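Local coordinates for clavulanic acid biosynthesis oligopeptide binding protein 2 (Streptomyces clavuligerus, PDB 2WOL) that probably binds oligopeptides as an extracellular solute-binding protein and belongs to the biosynthetic pathway of the beta-lactamase inhibitor clavulanic acid, at residues Arg65-Ala69 against Pro81-Ala86; Arg108-Gly112 against Arg210-Arg216; His122-Arg126 against Asp200-Tyr205. All coordinates share one frame; numbering follows the deposited sequence.

Contact 1 (Arg65-Ala69 against Pro81-Ala86); sequences RTLMA and PAPDLA
R65 and L67 meet D84, L85 and A86 beside a short antiparallel ladder of two strands, 68-69 and 82-83, in this solute-binding protein of family 5. The ladder is brief. A69 and A82 form its hydrogen-bonded pair, with A69 N to A82 O at 2.8 Å and A82 N to A69 O at 2.7 Å. M68 and P83 form the non-hydrogen-bonded pair next to it. Beyond the ladder the backbone bonds go on in another pattern. L67 O takes two amides, those of D84 and A86, and T66 O takes the amide of L85.

The charged part lies at the other end. R65 meets D84 side-on, with NE and NH2 both directed at the one oxygen OD1. R65 NE lies 2.9 Å from D84 OD1, and R65 NH2 lies 3.1 Å from the same atom. The guanidinium and carboxylate planes are 21° apart. Both nitrogens come from the same face of the carboxylate. R65 NH2 also bonds T238 O, and R242 forms a salt bridge to D84 OD2. The acid is thus held between two arginines, which would favour its charged form.

Carbon atoms pack round these bonds. L85 lays CD2 over one face of the R65 guanidinium. The M68 chain bends at chi2 and again at chi3, which brings its methyl to the P81-A82 backbone, with M68 CE 3.4 Å from P81 O. M68 CB and P81 CB make an apolar pair at 4.0 Å. Y101 of strand 98-102 packs on L67, M68 and A86.

The second carboxylate oxygen also reaches the main chain: T66 N donates to D84 OD2 over 3.1 Å, nearly straight at 175°, from above the carboxylate plane.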
ATOM      1  N   ARG A  65       8.386  16.207   5.911  1.00  9.76           N
ATOM      2  CA  ARG A  65       9.590  15.412   5.775  1.00  9.42           C
ATOM      3  C   ARG A  65       9.634  14.346   6.864  1.00  9.28           C
ATOM      4  O   ARG A  65       8.910  14.425   7.858  1.00  9.14           O
ATOM      5  CB  ARG A  65      10.824  16.309   5.833  1.00  9.42           C
ATOM      6  CG  ARG A  65      10.874  17.347   4.722  1.00 10.09           C
ATOM      7  CD  ARG A  65      12.104  18.224   4.844  1.00 10.92           C
ATOM      8  NE  ARG A  65      13.336  17.474   4.632  1.00 10.79           N
ATOM      9  CZ  ARG A  65      14.547  18.022   4.577  1.00 11.59           C
ATOM     10  NH1 ARG A  65      14.696  19.331   4.724  1.00 11.60           N
ATOM     11  NH2 ARG A  65      15.612  17.259   4.376  1.00 11.87           N
ATOM     12  N   THR A  66      10.482  13.345   6.658  1.00  9.04           N
ATOM     13  CA  THR A  66      10.628  12.226   7.581  1.00  9.16           C
ATOM     14  C   THR A  66      12.121  11.931   7.717  1.00  9.08           C
ATOM     15  O   THR A  66      12.926  12.492   6.970  1.00  9.37           O
ATOM     16  CB  THR A  66       9.868  10.982   7.063  1.00  9.22           C
ATOM     17  OG1 THR A  66      10.125  10.822   5.662  1.00  9.84           O
ATOM     18  CG2 THR A  66       8.362  11.141   7.259  1.00  9.26           C
ATOM     19  N   LEU A  67      12.504  11.078   8.662  1.00  8.69           N
ATOM     20  CA  LEU A  67      13.923  10.735   8.823  1.00  8.62           C
ATOM     21  C   LEU A  67      14.480  10.157   7.530  1.00  8.67           C
ATOM     22  O   LEU A  67      15.556  10.563   7.063  1.00  8.61           O
ATOM     23  CB  LEU A  67      14.135   9.760   9.984  1.00  8.58           C
ATOM     24  CG  LEU A  67      13.998  10.332  11.398  1.00  9.07           C
ATOM     25  CD1 LEU A  67      13.977   9.202  12.409  1.00 10.20           C
ATOM     26  CD2 LEU A  67      15.119  11.314  11.716  1.00  9.35           C
ATOM     27  N   MET A  68      13.727   9.213   6.967  1.00  8.84           N
ATOM     28  CA  MET A  68      14.052   8.561   5.704  1.00  8.82           C
ATOM     29  C   MET A  68      12.896   8.800   4.748  1.00  8.86           C
ATOM     30  O   MET A  68      11.769   8.999   5.183  1.00  8.87           O
ATOM     31  CB  MET A  68      14.228   7.055   5.912  1.00  8.97           C
ATOM     32  CG  MET A  68      15.265   6.683   6.965  1.00  9.65           C
ATOM     33  SD  MET A  68      16.947   7.100   6.449  1.00 10.71           S
ATOM     34  CE  MET A  68      17.180   5.956   5.086  1.00 10.74           C
ATOM     35  N   ALA A  69      13.169   8.786   3.448  1.00  9.13           N
ATOM     36  CA  ALA A  69      12.109   8.941   2.450  1.00  9.20           C
ATOM     37  C   ALA A  69      12.438   8.140   1.209  1.00  9.20           C
ATOM     38  O   ALA A  69      13.608   7.919   0.903  1.00  9.47           O
ATOM     39  CB  ALA A  69      11.916  10.412   2.092  1.00  9.37           C
ATOM     40  N   PRO A  81      14.543   3.208   1.070  1.00 10.67           N
ATOM     41  CA  PRO A  81      14.489   4.501   1.765  1.00 10.61           C
ATOM     42  C   PRO A  81      15.855   5.194   1.807  1.00 10.53           C
ATOM     43  O   PRO A  81      16.877   4.541   2.040  1.00 11.04           O
ATOM     44  CB  PRO A  81      14.012   4.128   3.173  1.00 10.53           C
ATOM     45  CG  PRO A  81      13.270   2.832   2.986  1.00 10.72           C
ATOM     46  CD  PRO A  81      14.009   2.110   1.898  1.00 10.74           C
ATOM     47  N   ALA A  82      15.846   6.497   1.545  1.00 10.68           N
ATOM     48  CA  ALA A  82      17.051   7.323   1.498  1.00 10.84           C
ATOM     49  C   ALA A  82      17.005   8.379   2.609  1.00 11.17           C
ATOM     50  O   ALA A  82      15.922   8.720   3.086  1.00 10.61           O
ATOM     51  CB  ALA A  82      17.162   7.992   0.128  1.00 11.22           C
ATOM     52  N   PRO A  83      18.176   8.891   3.041  1.00 11.16           N
ATOM     53  CA  PRO A  83      18.172   9.915   4.086  1.00 11.21           C
ATOM     54  C   PRO A  83      17.376  11.143   3.669  1.00 11.18           C
ATOM     55  O   PRO A  83      17.529  11.628   2.545  1.00 11.77           O
ATOM     56  CB  PRO A  83      19.656  10.283   4.228  1.00 11.44           C
ATOM     57  CG  PRO A  83      20.398   9.141   3.678  1.00 11.78           C
ATOM     58  CD  PRO A  83      19.542   8.555   2.603  1.00 11.27           C
ATOM     59  N   ASP A  84      16.522  11.620   4.568  1.00 10.50           N
ATOM     60  CA  ASP A  84      15.737  12.825   4.334  1.00 10.55           C
ATOM     61  C   ASP A  84      16.076  13.840   5.425  1.00 10.74           C
ATOM     62  O   ASP A  84      16.967  14.670   5.239  1.00 10.64           O
ATOM     63  CB  ASP A  84      14.239  12.483   4.276  1.00 10.34           C
ATOM     64  CG  ASP A  84      13.354  13.695   4.012  1.00 10.61           C
ATOM     65  OD1 ASP A  84      13.872  14.799   3.728  1.00 10.27           O
ATOM     66  OD2 ASP A  84      12.118  13.534   4.088  1.00 10.15           O
ATOM     67  N   LEU A  85      15.396  13.766   6.568  1.00 10.63           N
ATOM     68  CA  LEU A  85      15.766  14.609   7.709  1.00 11.01           C
ATOM     69  C   LEU A  85      17.042  14.101   8.365  1.00 11.37           C
ATOM     70  O   LEU A  85      17.803  14.887   8.928  1.00 11.78           O
ATOM     71  CB  LEU A  85      14.638  14.694   8.740  1.00 10.78           C
ATOM     72  CG  LEU A  85      13.378  15.464   8.346  1.00 11.39           C
ATOM     73  CD1 LEU A  85      12.288  15.215   9.365  1.00 11.12           C
ATOM     74  CD2 LEU A  85      13.647  16.956   8.214  1.00 11.37           C
ATOM     75  N   ALA A  86      17.264  12.791   8.300  1.00 11.77           N
ATOM     76  CA  ALA A  86      18.495  12.187   8.802  1.00 12.51           C
ATOM     77  C   ALA A  86      19.649  12.445   7.842  1.00 13.30           C
ATOM     78  O   ALA A  86      19.444  12.577   6.633  1.00 13.63           O
ATOM     79  CB  ALA A  86      18.313  10.695   9.023  1.00 12.59           C
TER

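Contact 2 (Arg108-Gly112 against Arg210-Arg216); sequences RYDDG and RSSGPYR
D110 turns its carboxylate toward R210 by placing CG between its own backbone N and carbonyl carbon (chi1 65°). R210 answers with a chain bent at chi2 (-82°) and chi3 (63°), which folds its guanidinium back to the acid. The two flat groups meet edge to edge and nearly coplanar. R210 NE bonds D110 OD1 at 2.9 Å, and R210 NH2 bonds D110 OD2, also at 2.9 Å, on the syn lone pair.

D110 OD1 has a second donor. S211 N reaches it over 2.8 Å, from the face opposite to R210 NE. D110 N in turn donates to S211 O at 3.0 Å. Side chain and backbone of D110 therefore both hold S211. D110 follows Y109 in a type I beta turn from Y109 to G112, closed by G112 N to Y109 O.

Further charges gather round this pair. D111 OD2 lies 3.4 Å from R210 CD; its ion pair with R210 NE is long, with no N-H aimed at it. D111 OD1 bonds T113 OG1. R216 makes only a long ion pair with D110; its firmer partner is E229 on strand 225-230. A water also joins the two segments, donating to R108 O and S212 O.

The network ties the turn to the loop that leads into strand 215-221. The R210 bonds and S211 N would probably keep D110 ionised, with R216 adding weakly.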
ATOM      1  N   ARG A 108      13.493  23.830  10.079  1.00 15.92           N
ATOM      2  CA  ARG A 108      12.372  24.570  10.655  1.00 15.66           C
ATOM      3  C   ARG A 108      11.015  24.163  10.084  1.00 14.59           C
ATOM      4  O   ARG A 108      10.917  23.760   8.923  1.00 14.50           O
ATOM      5  CB  ARG A 108      12.578  26.078  10.446  1.00 15.58           C
ATOM      6  CG  ARG A 108      13.691  26.694  11.289  1.00 16.50           C
ATOM      7  CD  ARG A 108      13.943  28.142  10.894  1.00 17.53           C
ATOM      8  NE  ARG A 108      14.962  28.767  11.737  1.00 22.46           N
ATOM      9  CZ  ARG A 108      15.293  30.058  11.698  1.00 24.58           C
ATOM     10  NH1 ARG A 108      14.689  30.887  10.854  1.00 26.19           N
ATOM     11  NH2 ARG A 108      16.234  30.523  12.512  1.00 25.57           N
ATOM     12  N   TYR A 109       9.979  24.273  10.914  1.00 13.56           N
ATOM     13  CA  TYR A 109       8.594  24.119  10.474  1.00 12.80           C
ATOM     14  C   TYR A 109       8.100  25.387   9.792  1.00 12.92           C
ATOM     15  O   TYR A 109       8.769  26.420   9.825  1.00 12.70           O
ATOM     16  CB  TYR A 109       7.670  23.811  11.655  1.00 12.25           C
ATOM     17  CG  TYR A 109       7.977  22.521  12.368  1.00 11.45           C
ATOM     18  CD1 TYR A 109       8.676  22.522  13.572  1.00 11.29           C
ATOM     19  CD2 TYR A 109       7.570  21.296  11.837  1.00 11.07           C
ATOM     20  CE1 TYR A 109       8.961  21.340  14.227  1.00 11.32           C
ATOM     21  CE2 TYR A 109       7.851  20.108  12.486  1.00 11.02           C
ATOM     22  CZ  TYR A 109       8.547  20.139  13.679  1.00 11.13           C
ATOM     23  OH  TYR A 109       8.831  18.971  14.330  1.00 11.16           O
ATOM     24  N   ASP A 110       6.908  25.302   9.208  1.00 13.17           N
ATOM     25  CA  ASP A 110       6.269  26.428   8.518  1.00 13.51           C
ATOM     26  C   ASP A 110       6.034  27.671   9.386  1.00 13.83           C
ATOM     27  O   ASP A 110       5.824  28.763   8.855  1.00 13.79           O
ATOM     28  CB  ASP A 110       4.944  25.977   7.901  1.00 13.74           C
ATOM     29  CG  ASP A 110       3.931  25.566   8.946  1.00 13.60           C
ATOM     30  OD1 ASP A 110       4.227  24.634   9.726  1.00 13.11           O
ATOM     31  OD2 ASP A 110       2.842  26.174   8.984  1.00 16.13           O
ATOM     32  N   ASP A 111       6.053  27.497  10.708  1.00 13.83           N
ATOM     33  CA  ASP A 111       5.880  28.614  11.640  1.00 14.12           C
ATOM     34  C   ASP A 111       7.217  29.200  12.101  1.00 14.32           C
ATOM     35  O   ASP A 111       7.250  30.095  12.950  1.00 14.65           O
ATOM     36  CB  ASP A 111       5.019  28.192  12.843  1.00 13.87           C
ATOM     37  CG  ASP A 111       5.692  27.147  13.726  1.00 14.01           C
ATOM     38  OD1 ASP A 111       6.763  26.614  13.361  1.00 13.02           O
ATOM     39  OD2 ASP A 111       5.138  26.857  14.806  1.00 14.44           O
ATOM     40  N   GLY A 112       8.311  28.683  11.544  1.00 14.35           N
ATOM     41  CA  GLY A 112       9.652  29.194  11.827  1.00 14.55           C
ATOM     42  C   GLY A 112      10.344  28.544  13.013  1.00 14.69           C
ATOM     43  O   GLY A 112      11.518  28.817  13.271  1.00 15.05           O
ATOM     44  N   ARG A 210       1.356  21.299  11.545  1.00 12.36           N
ATOM     45  CA  ARG A 210       2.626  21.884  11.144  1.00 12.18           C
ATOM     46  C   ARG A 210       3.146  21.160   9.909  1.00 11.73           C
ATOM     47  O   ARG A 210       2.817  19.992   9.673  1.00 11.72           O
ATOM     48  CB  ARG A 210       3.656  21.837  12.280  1.00 12.36           C
ATOM     49  CG  ARG A 210       3.294  22.699  13.500  1.00 13.65           C
ATOM     50  CD  ARG A 210       3.646  24.188  13.338  1.00 15.94           C
ATOM     51  NE  ARG A 210       2.906  24.848  12.258  1.00 17.06           N
ATOM     52  CZ  ARG A 210       1.634  25.241  12.326  1.00 18.34           C
ATOM     53  NH1 ARG A 210       0.921  25.057  13.432  1.00 19.61           N
ATOM     54  NH2 ARG A 210       1.069  25.824  11.277  1.00 19.74           N
ATOM     55  N   SER A 211       3.937  21.875   9.116  1.00 10.92           N
ATOM     56  CA  SER A 211       4.572  21.312   7.938  1.00 10.52           C
ATOM     57  C   SER A 211       6.078  21.421   8.053  1.00 10.15           C
ATOM     58  O   SER A 211       6.600  22.483   8.394  1.00 10.30           O
ATOM     59  CB  SER A 211       4.096  22.025   6.670  0.50 10.58           C
ATOM     60  OG  SER A 211       2.826  21.550   6.265  0.50 10.84           O
ATOM     61  N   SER A 212       6.773  20.326   7.762  1.00  9.44           N
ATOM     62  CA  SER A 212       8.226  20.351   7.640  1.00  8.97           C
ATOM     63  C   SER A 212       8.648  20.228   6.177  1.00  8.97           C
ATOM     64  O   SER A 212       9.833  20.325   5.856  1.00  9.52           O
ATOM     65  CB  SER A 212       8.873  19.253   8.485  1.00  9.17           C
ATOM     66  OG  SER A 212       8.457  17.960   8.077  1.00  8.42           O
ATOM     67  N   GLY A 213       7.668  20.012   5.302  1.00  8.86           N
ATOM     68  CA  GLY A 213       7.927  19.869   3.872  1.00  8.59           C
ATOM     69  C   GLY A 213       7.894  21.193   3.134  1.00  8.83           C
ATOM     70  O   GLY A 213       7.695  22.246   3.743  1.00  8.89           O
ATOM     71  N   PRO A 214       8.099  21.153   1.807  1.00  8.63           N
ATOM     72  CA  PRO A 214       8.112  22.366   0.978  1.00  8.87           C
ATOM     73  C   PRO A 214       6.778  23.098   0.874  1.00  9.13           C
ATOM     74  O   PRO A 214       6.758  24.263   0.468  1.00  8.88           O
ATOM     75  CB  PRO A 214       8.549  21.853  -0.397  1.00  8.87           C
ATOM     76  CG  PRO A 214       8.241  20.379  -0.393  1.00  8.41           C
ATOM     77  CD  PRO A 214       8.391  19.935   1.028  1.00  9.08           C
ATOM     78  N   TYR A 215       5.682  22.423   1.221  1.00  9.31           N
ATOM     79  CA  TYR A 215       4.354  23.028   1.168  1.00  9.41           C
ATOM     80  C   TYR A 215       3.626  22.889   2.489  1.00  9.98           C
ATOM     81  O   TYR A 215       3.928  22.006   3.294  1.00 10.08           O
ATOM     82  CB  TYR A 215       3.519  22.430   0.022  1.00  9.30           C
ATOM     83  CG  TYR A 215       4.220  22.613  -1.296  1.00  8.68           C
ATOM     84  CD1 TYR A 215       5.200  21.710  -1.704  1.00  8.21           C
ATOM     85  CD2 TYR A 215       3.953  23.716  -2.105  1.00  8.39           C
ATOM     86  CE1 TYR A 215       5.887  21.889  -2.887  1.00  8.25           C
ATOM     87  CE2 TYR A 215       4.633  23.901  -3.304  1.00  8.36           C
ATOM     88  CZ  TYR A 215       5.599  22.980  -3.684  1.00  8.30           C
ATOM     89  OH  TYR A 215       6.299  23.125  -4.857  1.00  9.06           O
ATOM     90  N   ARG A 216       2.673  23.784   2.702  1.00 10.68           N
ATOM     91  CA  ARG A 216       1.794  23.721   3.853  1.00 11.22           C
ATOM     92  C   ARG A 216       0.351  23.880   3.388  1.00 11.45           C
ATOM     93  O   ARG A 216       0.096  24.388   2.288  1.00 11.22           O
ATOM     94  CB  ARG A 216       2.168  24.799   4.877  1.00 11.57           C
ATOM     95  CG  ARG A 216       1.967  26.234   4.406  1.00 13.26           C
ATOM     96  CD  ARG A 216       2.342  27.206   5.508  1.00 16.57           C
ATOM     97  NE  ARG A 216       2.235  28.593   5.071  1.00 19.80           N
ATOM     98  CZ  ARG A 216       2.744  29.635   5.725  1.00 21.57           C
ATOM     99  NH1 ARG A 216       3.414  29.463   6.859  1.00 22.66           N
ATOM    100  NH2 ARG A 216       2.583  30.858   5.236  1.00 22.03           N
TER
HETATM  101  O   HOH W   1      11.327  22.359   6.503  1.00 18.75           O

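Contact 3 (His122-Arg126 against Asp200-Tyr205); sequences HAVQR and DTGADY
H122 and R126, one turn apart on helix 117-127, both reach the side chain of D200, which heads an Asx turn in the loop before a 3-10 segment. In that turn D200 OD1 accepts from G202 N at 2.9 Å. G202 has positive phi, and the chain goes on into the segment 203-205.

The first bond across the contact is a histidine-carboxylate hydrogen bond. H122 NE2 donates to D200 OD2 at 2.7 Å, on the anti side of that oxygen. D200 meets the edge of the imidazole ring, the ring and carboxylate planes 75° apart. The H122 CG lies opposite the backbone N (chi1 -175°), which carries the ring out from the helix toward the loop.

The salt bridge is the second element. R126 meets D200 side-on, one nitrogen to each oxygen. R126 NE to D200 OD2 is 2.9 Å, and the longer bond from R126 NH2 to D200 OD1 is 3.3 Å. Both nitrogens approach from above the carboxylate plane. R126 NH2 also forms a salt bridge with D47. H122 NE2 and R126 NE both donate to D200 OD2, and Y155 OH is a further hydrogen-bond partner of that oxygen. This would probably favour the ionised acid.

Packing is a smaller share. The Y205 side chain crosses R126 at about a right angle, with its ring 58° from the guanidinium plane. The Y205 hydroxyl bonds R210 N. At the other end of the same side chain, Y205 CB lies 3.5 Å from R126 NH2.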
ATOM      1  N   HIS A 122       8.056  12.395  19.561  1.00  8.45           N
ATOM      2  CA  HIS A 122       6.670  12.751  19.838  1.00  7.74           C
ATOM      3  C   HIS A 122       5.711  12.177  18.793  1.00  7.77           C
ATOM      4  O   HIS A 122       4.659  11.645  19.146  1.00  7.40           O
ATOM      5  CB  HIS A 122       6.468  14.261  19.984  1.00  7.99           C
ATOM      6  CG  HIS A 122       5.072  14.626  20.380  1.00  8.23           C
ATOM      7  ND1 HIS A 122       4.574  14.372  21.640  1.00  9.63           N
ATOM      8  CD2 HIS A 122       4.057  15.176  19.674  1.00  8.24           C
ATOM      9  CE1 HIS A 122       3.315  14.767  21.698  1.00  9.54           C
ATOM     10  NE2 HIS A 122       2.976  15.257  20.518  1.00  9.08           N
ATOM     11  N   ALA A 123       6.089  12.275  17.521  1.00  7.51           N
ATOM     12  CA  ALA A 123       5.296  11.707  16.432  1.00  7.61           C
ATOM     13  C   ALA A 123       5.077  10.205  16.617  1.00  7.54           C
ATOM     14  O   ALA A 123       3.951   9.714  16.483  1.00  7.74           O
ATOM     15  CB  ALA A 123       5.964  11.986  15.099  1.00  7.54           C
ATOM     16  N   VAL A 124       6.150   9.489  16.936  1.00  7.85           N
ATOM     17  CA  VAL A 124       6.075   8.050  17.164  1.00  8.30           C
ATOM     18  C   VAL A 124       5.212   7.741  18.397  1.00  8.55           C
ATOM     19  O   VAL A 124       4.404   6.811  18.387  1.00  8.63           O
ATOM     20  CB  VAL A 124       7.492   7.429  17.274  1.00  8.61           C
ATOM     21  CG1 VAL A 124       7.420   5.975  17.684  1.00  9.05           C
ATOM     22  CG2 VAL A 124       8.228   7.571  15.940  1.00  8.51           C
ATOM     23  N   GLN A 125       5.376   8.543  19.446  1.00  8.49           N
ATOM     24  CA  GLN A 125       4.568   8.395  20.655  1.00  8.88           C
ATOM     25  C   GLN A 125       3.080   8.597  20.383  1.00  8.84           C
ATOM     26  O   GLN A 125       2.250   7.865  20.928  1.00  8.70           O
ATOM     27  CB  GLN A 125       5.057   9.347  21.745  1.00  9.08           C
ATOM     28  CG  GLN A 125       6.356   8.886  22.374  1.00  8.92           C
ATOM     29  CD  GLN A 125       6.950   9.860  23.377  1.00  9.33           C
ATOM     30  OE1 GLN A 125       7.909   9.519  24.062  1.00 11.79           O
ATOM     31  NE2 GLN A 125       6.412  11.076  23.443  1.00 11.10           N
ATOM     32  N   ARG A 126       2.748   9.577  19.538  1.00  9.12           N
ATOM     33  CA  ARG A 126       1.361   9.863  19.152  1.00  9.22           C
ATOM     34  C   ARG A 126       0.621   8.641  18.617  1.00  9.04           C
ATOM     35  O   ARG A 126      -0.571   8.467  18.876  1.00  9.51           O
ATOM     36  CB  ARG A 126       1.308  10.973  18.097  1.00  9.65           C
ATOM     37  CG  ARG A 126       1.643  12.347  18.614  1.00 10.11           C
ATOM     38  CD  ARG A 126       1.654  13.352  17.481  1.00  8.96           C
ATOM     39  NE  ARG A 126       0.348  13.978  17.278  1.00  8.62           N
ATOM     40  CZ  ARG A 126      -0.396  13.875  16.177  1.00  8.09           C
ATOM     41  NH1 ARG A 126       0.009  13.150  15.137  1.00  7.29           N
ATOM     42  NH2 ARG A 126      -1.561  14.498  16.120  1.00  7.82           N
ATOM     43  N   ASP A 200       0.818  20.339  19.041  1.00 11.13           N
ATOM     44  CA  ASP A 200      -0.012  19.141  18.931  1.00 11.18           C
ATOM     45  C   ASP A 200      -1.360  19.307  19.631  1.00 11.34           C
ATOM     46  O   ASP A 200      -1.478  19.111  20.847  1.00 11.41           O
ATOM     47  CB  ASP A 200       0.734  17.902  19.448  1.00 11.06           C
ATOM     48  CG  ASP A 200      -0.046  16.613  19.225  1.00 11.01           C
ATOM     49  OD1 ASP A 200      -1.091  16.646  18.536  1.00 11.72           O
ATOM     50  OD2 ASP A 200       0.385  15.566  19.747  1.00 10.74           O
ATOM     51  N   THR A 201      -2.371  19.653  18.837  1.00 11.36           N
ATOM     52  CA  THR A 201      -3.741  19.825  19.312  1.00 11.76           C
ATOM     53  C   THR A 201      -4.535  18.505  19.318  1.00 11.66           C
ATOM     54  O   THR A 201      -5.770  18.512  19.373  1.00 12.14           O
ATOM     55  CB  THR A 201      -4.494  20.879  18.467  1.00 12.01           C
ATOM     56  OG1 THR A 201      -4.287  20.610  17.075  1.00 13.10           O
ATOM     57  CG2 THR A 201      -3.988  22.276  18.771  1.00 12.20           C
ATOM     58  N   GLY A 202      -3.826  17.378  19.256  1.00 11.79           N
ATOM     59  CA  GLY A 202      -4.443  16.056  19.405  1.00 11.73           C
ATOM     60  C   GLY A 202      -5.461  15.722  18.330  1.00 12.03           C
ATOM     61  O   GLY A 202      -5.137  15.710  17.143  1.00 12.12           O
ATOM     62  N   ALA A 203      -6.698  15.459  18.751  1.00 12.12           N
ATOM     63  CA  ALA A 203      -7.784  15.097  17.835  1.00 12.28           C
ATOM     64  C   ALA A 203      -8.027  16.152  16.755  1.00 12.37           C
ATOM     65  O   ALA A 203      -8.580  15.846  15.695  1.00 12.52           O
ATOM     66  CB  ALA A 203      -9.067  14.851  18.618  1.00 12.55           C
ATOM     67  N   ASP A 204      -7.614  17.388  17.037  1.00 12.67           N
ATOM     68  CA  ASP A 204      -7.836  18.516  16.131  1.00 13.22           C
ATOM     69  C   ASP A 204      -6.618  18.873  15.277  1.00 12.75           C
ATOM     70  O   ASP A 204      -6.651  19.868  14.547  1.00 13.01           O
ATOM     71  CB  ASP A 204      -8.264  19.752  16.931  1.00 13.96           C
ATOM     72  CG  ASP A 204      -9.596  19.567  17.627  1.00 15.42           C
ATOM     73  OD1 ASP A 204     -10.576  19.171  16.960  1.00 18.64           O
ATOM     74  OD2 ASP A 204      -9.663  19.823  18.848  1.00 18.04           O
ATOM     75  N   TYR A 205      -5.556  18.070  15.359  1.00 11.92           N
ATOM     76  CA  TYR A 205      -4.289  18.410  14.707  1.00 11.30           C
ATOM     77  C   TYR A 205      -4.420  18.619  13.196  1.00 11.64           C
ATOM     78  O   TYR A 205      -3.782  19.511  12.638  1.00 11.44           O
ATOM     79  CB  TYR A 205      -3.197  17.380  15.025  1.00 10.92           C
ATOM     80  CG  TYR A 205      -1.816  17.795  14.552  1.00 10.45           C
ATOM     81  CD1 TYR A 205      -1.197  18.943  15.060  1.00  9.13           C
ATOM     82  CD2 TYR A 205      -1.130  17.045  13.598  1.00  9.78           C
ATOM     83  CE1 TYR A 205       0.063  19.330  14.627  1.00  9.16           C
ATOM     84  CE2 TYR A 205       0.137  17.420  13.161  1.00  8.76           C
ATOM     85  CZ  TYR A 205       0.725  18.566  13.678  1.00  9.88           C
ATOM     86  OH  TYR A 205       1.973  18.946  13.250  1.00 10.48           O
TER

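From the N terminus, contact 1 comes first. It pairs strand 68-69 with strand 82-83 across an 11-residue loop and closes before contact 2 opens. Contact 2 closes a long loop, from the turn at 108-112 to the residues leading into strand 215-221. Contact 3 is nested inside that loop and ties helix 117-127 to the loop at 200-205. Contacts 1 and 2 touch: R65 N and S212 OG lie 2.8 Å apart, a probable hydrogen bond. Contacts 2 and 3 are joined through R210 N and Y205 OH, 3.0 Å apart. Contacts 1 and 3 stay about 7 Å apart at their nearest atoms.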